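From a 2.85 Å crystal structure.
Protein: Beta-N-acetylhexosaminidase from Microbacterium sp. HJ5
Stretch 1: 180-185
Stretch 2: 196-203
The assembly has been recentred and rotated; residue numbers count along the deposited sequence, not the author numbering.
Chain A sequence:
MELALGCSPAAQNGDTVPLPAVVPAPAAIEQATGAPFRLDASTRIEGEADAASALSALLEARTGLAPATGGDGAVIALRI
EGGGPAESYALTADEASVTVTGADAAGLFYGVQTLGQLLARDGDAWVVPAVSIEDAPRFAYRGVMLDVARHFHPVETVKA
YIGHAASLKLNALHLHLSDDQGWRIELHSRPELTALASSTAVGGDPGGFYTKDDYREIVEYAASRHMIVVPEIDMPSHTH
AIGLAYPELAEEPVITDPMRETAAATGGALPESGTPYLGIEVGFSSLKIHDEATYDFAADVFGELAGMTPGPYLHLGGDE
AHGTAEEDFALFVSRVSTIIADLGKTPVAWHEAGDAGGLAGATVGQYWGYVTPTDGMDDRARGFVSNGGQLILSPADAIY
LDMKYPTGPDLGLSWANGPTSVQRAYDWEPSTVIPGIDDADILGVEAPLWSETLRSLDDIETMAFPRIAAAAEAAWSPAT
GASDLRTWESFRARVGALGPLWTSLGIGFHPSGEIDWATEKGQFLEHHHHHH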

# COMPACT_ATOMS: atom_id res chain seq x y z
N ASP A 180 -1.44 6.09 -24.39
CA ASP A 180 -2.54 6.44 -25.29
C ASP A 180 -3.22 5.23 -25.89
O ASP A 180 -4.25 5.38 -26.55
CB ASP A 180 -2.03 7.35 -26.41
CG ASP A 180 -1.41 8.63 -25.89
OD1 ASP A 180 -2.03 9.27 -25.02
OD2 ASP A 180 -0.31 8.99 -26.36
N GLN A 181 -2.67 4.03 -25.69
CA GLN A 181 -3.17 2.83 -26.33
C GLN A 181 -3.92 1.90 -25.38
O GLN A 181 -4.55 0.95 -25.85
CB GLN A 181 -2.02 2.06 -26.99
CG GLN A 181 -1.37 2.78 -28.18
CD GLN A 181 -0.59 4.02 -27.78
OE1 GLN A 181 -0.24 4.19 -26.61
NE2 GLN A 181 -0.31 4.88 -28.75
N GLY A 182 -3.86 2.15 -24.08
CA GLY A 182 -4.58 1.32 -23.13
C GLY A 182 -4.23 1.58 -21.68
O GLY A 182 -3.19 2.19 -21.38
N TRP A 183 -5.09 1.14 -20.77
CA TRP A 183 -4.87 1.21 -19.33
C TRP A 183 -4.85 -0.22 -18.80
O TRP A 183 -5.81 -0.97 -18.98
CB TRP A 183 -5.96 2.03 -18.65
CG TRP A 183 -5.81 2.11 -17.17
CD1 TRP A 183 -6.19 1.18 -16.25
CD2 TRP A 183 -5.25 3.20 -16.42
NE1 TRP A 183 -5.89 1.61 -14.98
CE2 TRP A 183 -5.31 2.84 -15.06
CE3 TRP A 183 -4.69 4.43 -16.77
CZ2 TRP A 183 -4.84 3.68 -14.05
CZ3 TRP A 183 -4.22 5.26 -15.77
CH2 TRP A 183 -4.31 4.88 -14.42
N ARG A 184 -3.76 -0.59 -18.13
CA ARG A 184 -3.47 -2.00 -17.88
C ARG A 184 -3.56 -2.44 -16.43
O ARG A 184 -3.47 -3.65 -16.17
CB ARG A 184 -2.07 -2.35 -18.42
CG ARG A 184 -1.90 -2.10 -19.91
CD ARG A 184 -3.05 -2.69 -20.70
NE ARG A 184 -2.94 -2.45 -22.13
CZ ARG A 184 -3.95 -2.56 -22.99
NH1 ARG A 184 -5.15 -2.91 -22.55
NH2 ARG A 184 -3.76 -2.32 -24.28
N ILE A 185 -3.73 -1.53 -15.47
CA ILE A 185 -3.81 -1.91 -14.06
C ILE A 185 -5.22 -1.65 -13.55
O ILE A 185 -5.86 -0.65 -13.92
CB ILE A 185 -2.76 -1.18 -13.20
CG1 ILE A 185 -2.63 -1.87 -11.84
CG2 ILE A 185 -3.09 0.30 -13.04
CD1 ILE A 185 -1.33 -1.63 -11.13
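Stretch 2 (196-203) LASSTAVG

A segment without regular secondary structure can still be anchored when its carbonyl oxygens are met by donors from a neighbouring backbone or side chain. Stretch 2 of this hexosaminidase, which forms no regular helix or strand, illustrates the point. It crosses stretch 1 obliquely, with the numbering of the two running in opposite senses: Ser198 lies nearest Gly182 (CA to CA 4.9 Å) and Ala201 nearest Gln181 (CA to CA 5.5 Å), and the two together bury 337 Å².

Leu196 stands clear of the contact, which begins at Ala197. The carbonyl O of Ala197 accepts a hydrogen bond from Trp183 N at 3.0 Å and also receives a CA-H...O contact from Gly182 CA at 3.2 Å. Its methyl points toward stretch 1, where Ala197 CB rests 3.8 Å from Trp183 CB. Ser198 follows with its CB 3.1 Å from Trp183 O, while its own carbonyl O takes a weak hydrogen bond from Arg184 NH1 at 3.1 Å.

Ser199 turns its CB away and makes no contact. At Thr200 the chain returns: O lies 2.5 Å from Arg184 NH2 in a short, nearly straight hydrogen bond, and OG1 donates a weak one to Gln181 O at 3.3 Å. The Arg184 CB points away from stretch 2, yet the long side chain brings its guanidinium back, so that Ser198 O and Thr200 O both lie at its edge, near its plane. One side chain thus ties together two carbonyls on either side of Ser199 in sequence.

From Thr200 onward the backbone is extended through Ala201 and Val202. Ala201 CA sits 4.1 Å from Gln181 O, and its CB is 4.0 Å from Arg184 NH2. Val202 CB then packs 4.2 Å from Gln181 CG, before Gly203, with positive phi, leaves the contact.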

# COMPACT_ATOMS: atom_id res chain seq x y z
N LEU A 196 -13.29 0.39 -19.61
CA LEU A 196 -13.47 0.89 -20.97
C LEU A 196 -12.19 1.45 -21.59
O LEU A 196 -12.26 2.02 -22.69
CB LEU A 196 -14.57 1.96 -21.01
CG LEU A 196 -15.80 1.77 -20.12
CD1 LEU A 196 -16.57 3.07 -20.01
CD2 LEU A 196 -16.69 0.66 -20.66
N ALA A 197 -11.04 1.31 -20.95
CA ALA A 197 -9.79 1.79 -21.51
C ALA A 197 -8.77 0.68 -21.78
O ALA A 197 -7.68 0.97 -22.26
CB ALA A 197 -9.16 2.85 -20.60
N SER A 198 -9.11 -0.57 -21.48
CA SER A 198 -8.21 -1.70 -21.69
C SER A 198 -8.66 -2.60 -22.83
O SER A 198 -8.11 -3.70 -23.00
CB SER A 198 -8.08 -2.51 -20.40
OG SER A 198 -9.32 -2.57 -19.71
N SER A 199 -9.65 -2.18 -23.62
CA SER A 199 -10.19 -3.05 -24.66
C SER A 199 -9.22 -3.22 -25.82
O SER A 199 -9.21 -4.28 -26.45
CB SER A 199 -11.52 -2.49 -25.16
OG SER A 199 -11.40 -1.11 -25.48
N THR A 200 -8.40 -2.22 -26.10
CA THR A 200 -7.64 -2.16 -27.34
C THR A 200 -6.14 -2.31 -27.08
O THR A 200 -5.67 -2.35 -25.94
CB THR A 200 -7.93 -0.85 -28.07
OG1 THR A 200 -7.46 0.26 -27.29
CG2 THR A 200 -9.42 -0.70 -28.31
N ALA A 201 -5.40 -2.42 -28.18
CA ALA A 201 -3.95 -2.32 -28.21
C ALA A 201 -3.58 -1.67 -29.53
O ALA A 201 -4.44 -1.41 -30.38
CB ALA A 201 -3.29 -3.69 -28.02
N VAL A 202 -2.28 -1.41 -29.72
CA VAL A 202 -1.85 -0.76 -30.95
C VAL A 202 -2.05 -1.70 -32.13
O VAL A 202 -1.83 -2.92 -32.02
CB VAL A 202 -0.39 -0.28 -30.83
CG1 VAL A 202 0.58 -1.44 -30.85
CG2 VAL A 202 -0.06 0.72 -31.92
N GLY A 203 -2.51 -1.15 -33.25
CA GLY A 203 -2.75 -1.95 -34.44
C GLY A 203 -3.94 -2.88 -34.37
O GLY A 203 -3.97 -3.88 -35.09